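Local coordinates for protein beta-galacturonidase (Eisenbergiella tayi, PDB 6NCW) that probably hydrolyses beta-galacturonides as a member of glycoside hydrolase family 2 and binds galacturonate, at residues 62-65 with 66-70; 263-267 with 268-272. One frame throughout, in Å; residues are numbered along the deposited sequence.

Two short turns in one large hydrolase illustrate how differently a chain can pass between strands. Contact 1 (62-65 with 66-70) comes first along the sequence and lies between strands 55-63 and 68-72, which belong to two separate antiparallel sheets. Contact 2 (263-267 with 268-272) follows about 200 residues later, where strands 262-265 and 268-276 pair directly as a hairpin within the family's TIM-barrel region. Their centres are about 46 Å apart, on opposite sides of the chain's centre, and their nearest atoms remain about 28 Å from each other. One turn therefore connects sheets and the other leads into the barrel, both away from the galacturonate-binding residues.

Contact 1. Residues 62-65 with 66-70; sequences FEAK and GNIRL
Between Phe62 and Ile68 the backbone swings out of strand 55-63, passes through Gly66 at positive phi (80°) and turns a corner at Asn67 before entering strand 68-72, so that the two arms stay well apart, with 10.8 Å between Phe62 CA and Leu70 CA. Side chains meet across the inside of the bend. Ile68 reaches back with two different branches: its CD1 meets the outer part of the Phe62 ring, 3.9 Å from CE1 and 4.0 Å from CZ, while its CG2 lies 3.9 Å from Ala64 CB. The two larger side chains arrive from opposite directions, and the methyl approaches the ring obliquely. In Ile68 a chi1 of 70° places CG1 between the backbone N and the carbonyl carbon, leaving CG2 beside the N, and the extended chi2 carries CD1 onward to the ring.

This is a connection between the two sheets of a beta-sandwich: strand 55-63 runs in the six-stranded sheet, strand 68-72 in the four-stranded one, and Phe62, Ala64 and Ile68 supply buried apolar groups between them. Leu144 of strand 142-147 touches both Phe62 and Ala64, whereas Leu102 and Ile105 of strand 98-105 pack on Ile68.

At the bend itself, the side chain of Lys65 starts away from the following residues, and its backbone O lies 4.0 Å from Ile68 CG2 on the inside of the bend. Asn67 also faces outward. Its amide is held at both ends, OD1 accepting from the backbone N of Asp104 and ND2 donating to the carbonyl O of Gly148, which fixes its rotation beside the corner.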
# COMPACT_ATOMS: atom_id res chain seq x y z
N PHE A 62 26.49 -27.91 26.43
CA PHE A 62 27.76 -27.20 26.54
C PHE A 62 28.74 -28.10 27.28
O PHE A 62 28.35 -29.09 27.90
CB PHE A 62 27.61 -25.84 27.24
CG PHE A 62 27.23 -25.92 28.69
CD1 PHE A 62 28.20 -25.81 29.69
CD2 PHE A 62 25.91 -26.06 29.07
CE1 PHE A 62 27.85 -25.87 31.04
CE2 PHE A 62 25.55 -26.12 30.42
CZ PHE A 62 26.52 -26.03 31.40
N GLU A 63 30.01 -27.75 27.18
CA GLU A 63 31.10 -28.51 27.77
C GLU A 63 31.84 -27.63 28.77
O GLU A 63 32.26 -26.53 28.43
CB GLU A 63 32.06 -29.00 26.68
CG GLU A 63 33.17 -29.90 27.18
CD GLU A 63 33.83 -30.66 26.04
OE1 GLU A 63 33.44 -30.44 24.87
OE2 GLU A 63 34.74 -31.48 26.32
N ALA A 64 31.97 -28.12 30.00
CA ALA A 64 32.56 -27.30 31.05
C ALA A 64 32.88 -28.17 32.25
O ALA A 64 32.33 -29.26 32.42
CB ALA A 64 31.62 -26.16 31.47
N LYS A 65 33.74 -27.63 33.13
CA LYS A 65 34.21 -28.28 34.34
C LYS A 65 34.42 -27.24 35.43
O LYS A 65 34.77 -26.08 35.16
CB LYS A 65 35.54 -29.02 34.10
CG LYS A 65 36.68 -28.06 33.68
CD LYS A 65 38.08 -28.59 34.01
CE LYS A 65 38.76 -29.19 32.79
NZ LYS A 65 38.82 -28.23 31.64
N GLY A 66 34.25 -27.67 36.67
CA GLY A 66 34.62 -26.80 37.77
C GLY A 66 33.55 -25.76 38.06
O GLY A 66 32.36 -25.99 37.88
N ASN A 67 34.00 -24.60 38.53
CA ASN A 67 33.09 -23.49 38.82
C ASN A 67 32.76 -22.75 37.52
O ASN A 67 33.67 -22.31 36.80
CB ASN A 67 33.72 -22.53 39.82
CG ASN A 67 33.85 -23.11 41.21
OD1 ASN A 67 33.16 -24.07 41.57
ND2 ASN A 67 34.72 -22.52 42.00
N ILE A 68 31.47 -22.60 37.24
CA ILE A 68 31.02 -21.94 36.02
C ILE A 68 30.05 -20.82 36.34
O ILE A 68 29.39 -20.79 37.38
CB ILE A 68 30.36 -22.92 35.03
CG1 ILE A 68 29.02 -23.40 35.56
CG2 ILE A 68 31.30 -24.09 34.72
CD1 ILE A 68 28.18 -24.17 34.54
N ARG A 69 29.95 -19.88 35.40
CA ARG A 69 28.98 -18.80 35.44
C ARG A 69 28.30 -18.76 34.08
O ARG A 69 28.97 -18.68 33.05
CB ARG A 69 29.66 -17.47 35.75
CG ARG A 69 28.74 -16.27 35.83
CD ARG A 69 29.58 -15.01 36.06
NE ARG A 69 28.77 -13.80 36.03
CZ ARG A 69 28.83 -12.87 35.09
NH1 ARG A 69 29.70 -12.98 34.09
NH2 ARG A 69 28.03 -11.81 35.17
N LEU A 70 26.98 -18.85 34.08
CA LEU A 70 26.17 -18.60 32.89
C LEU A 70 25.58 -17.21 32.99
O LEU A 70 24.80 -16.94 33.91
CB LEU A 70 25.07 -19.64 32.75
CG LEU A 70 25.54 -21.08 32.56
CD1 LEU A 70 24.53 -22.04 33.17
CD2 LEU A 70 25.71 -21.36 31.08

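Contact 2. Residues 263-267 with 268-272; sequences ILLNG and RKLRI
Leu264 and Lys269 run alongside each other from a non-hydrogen-bonded pair on one face of the hairpin, with Leu264 CD2 3.8 Å from Lys269 CG. Beyond that point the lysine chain runs on extended. Leu265 starts on the face it shares with Arg268, and Leu270, farther along, meets it at an oblique angle through single methyls, Leu265 CD2 lying 4.1 Å from Leu270 CD1. Both leucines hold CG anti to the backbone N (chi1 170° in Leu265, -162° in Leu270), which brings one methyl of each to the other.

The two strands are joined by a type I' turn running from Leu265 to Arg268, with Asn266 and Gly267 at its centre, and the hairpin leads by way of strand 268-276 into the parallel strands of the barrel. Leu265 and Arg268 form the hydrogen-bonded pair that closes it: Leu265 N donates to Arg268 O at 2.9 Å, and Arg268 N returns a bond to Leu265 O from well above that carbonyl's plane. Farther along, Leu270 N gives Ile263 O a nearly straight bond of 2.8 Å, while a water accepts from Ile263 N and donates to Leu270 O. Arg268 turns its guanidinium outward to a salt bridge with Glu560 and a cation-pi contact with Tyr558.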
# COMPACT_ATOMS: atom_id res chain seq x y z
N ILE A 263 21.34 21.77 31.64
CA ILE A 263 22.01 20.47 31.67
C ILE A 263 23.39 20.68 31.05
O ILE A 263 23.50 21.05 29.88
CB ILE A 263 21.22 19.41 30.90
CG1 ILE A 263 19.79 19.31 31.41
CG2 ILE A 263 21.89 18.05 31.01
CD1 ILE A 263 18.91 18.37 30.56
N LEU A 264 24.44 20.45 31.84
CA LEU A 264 25.80 20.78 31.43
C LEU A 264 26.56 19.50 31.13
O LEU A 264 26.67 18.62 31.99
CB LEU A 264 26.52 21.58 32.50
CG LEU A 264 25.98 22.93 32.97
CD1 LEU A 264 26.86 23.44 34.10
CD2 LEU A 264 25.94 23.93 31.82
N LEU A 265 27.11 19.41 29.92
CA LEU A 265 28.02 18.33 29.56
C LEU A 265 29.41 18.91 29.37
O LEU A 265 29.62 19.74 28.49
CB LEU A 265 27.54 17.64 28.28
CG LEU A 265 28.50 16.66 27.63
CD1 LEU A 265 28.62 15.41 28.48
CD2 LEU A 265 27.99 16.34 26.26
N ASN A 266 30.37 18.49 30.21
CA ASN A 266 31.72 19.06 30.17
C ASN A 266 31.68 20.59 30.23
O ASN A 266 32.48 21.27 29.59
CB ASN A 266 32.49 18.62 28.93
CG ASN A 266 32.69 17.13 28.89
OD1 ASN A 266 32.62 16.47 29.92
ND2 ASN A 266 32.90 16.58 27.70
N GLY A 267 30.72 21.13 30.98
CA GLY A 267 30.62 22.55 31.18
C GLY A 267 29.81 23.31 30.16
O GLY A 267 29.64 24.52 30.32
N ARG A 268 29.29 22.65 29.13
CA ARG A 268 28.56 23.32 28.06
C ARG A 268 27.06 23.03 28.18
O ARG A 268 26.67 21.93 28.56
CB ARG A 268 29.07 22.87 26.69
CG ARG A 268 30.58 22.91 26.59
CD ARG A 268 31.06 22.63 25.17
NE ARG A 268 30.57 23.65 24.25
CZ ARG A 268 30.76 23.62 22.94
NH1 ARG A 268 31.44 22.61 22.39
NH2 ARG A 268 30.26 24.58 22.17
N LYS A 269 26.24 24.04 27.86
CA LYS A 269 24.79 23.92 27.99
C LYS A 269 24.26 23.05 26.86
O LYS A 269 24.23 23.47 25.70
CB LYS A 269 24.12 25.30 27.97
CG LYS A 269 24.53 26.17 29.14
CD LYS A 269 24.02 27.61 29.01
CE LYS A 269 24.42 28.45 30.23
NZ LYS A 269 23.51 29.63 30.43
N LEU A 270 23.81 21.85 27.22
CA LEU A 270 23.38 20.84 26.26
C LEU A 270 22.00 21.15 25.67
O LEU A 270 21.08 21.57 26.38
CB LEU A 270 23.36 19.49 26.96
CG LEU A 270 23.36 18.20 26.18
CD1 LEU A 270 24.50 18.16 25.18
CD2 LEU A 270 23.50 17.09 27.19
N ARG A 271 21.85 20.95 24.35
CA ARG A 271 20.55 20.91 23.69
C ARG A 271 20.28 19.47 23.24
O ARG A 271 21.05 18.90 22.46
CB ARG A 271 20.49 21.85 22.50
CG ARG A 271 19.15 21.76 21.76
CD ARG A 271 19.14 22.47 20.41
NE ARG A 271 19.24 23.92 20.55
CZ ARG A 271 20.36 24.61 20.36
NH1 ARG A 271 21.47 23.98 20.01
NH2 ARG A 271 20.37 25.93 20.52
N ILE A 272 19.18 18.90 23.73
CA ILE A 272 18.79 17.54 23.39
C ILE A 272 17.96 17.54 22.11
O ILE A 272 16.91 18.19 22.04
CB ILE A 272 18.02 16.88 24.55
CG1 ILE A 272 18.94 16.76 25.76
CG2 ILE A 272 17.51 15.49 24.18
CD1 ILE A 272 20.15 15.90 25.50
O HOH W 1 20.54 22.49 28.91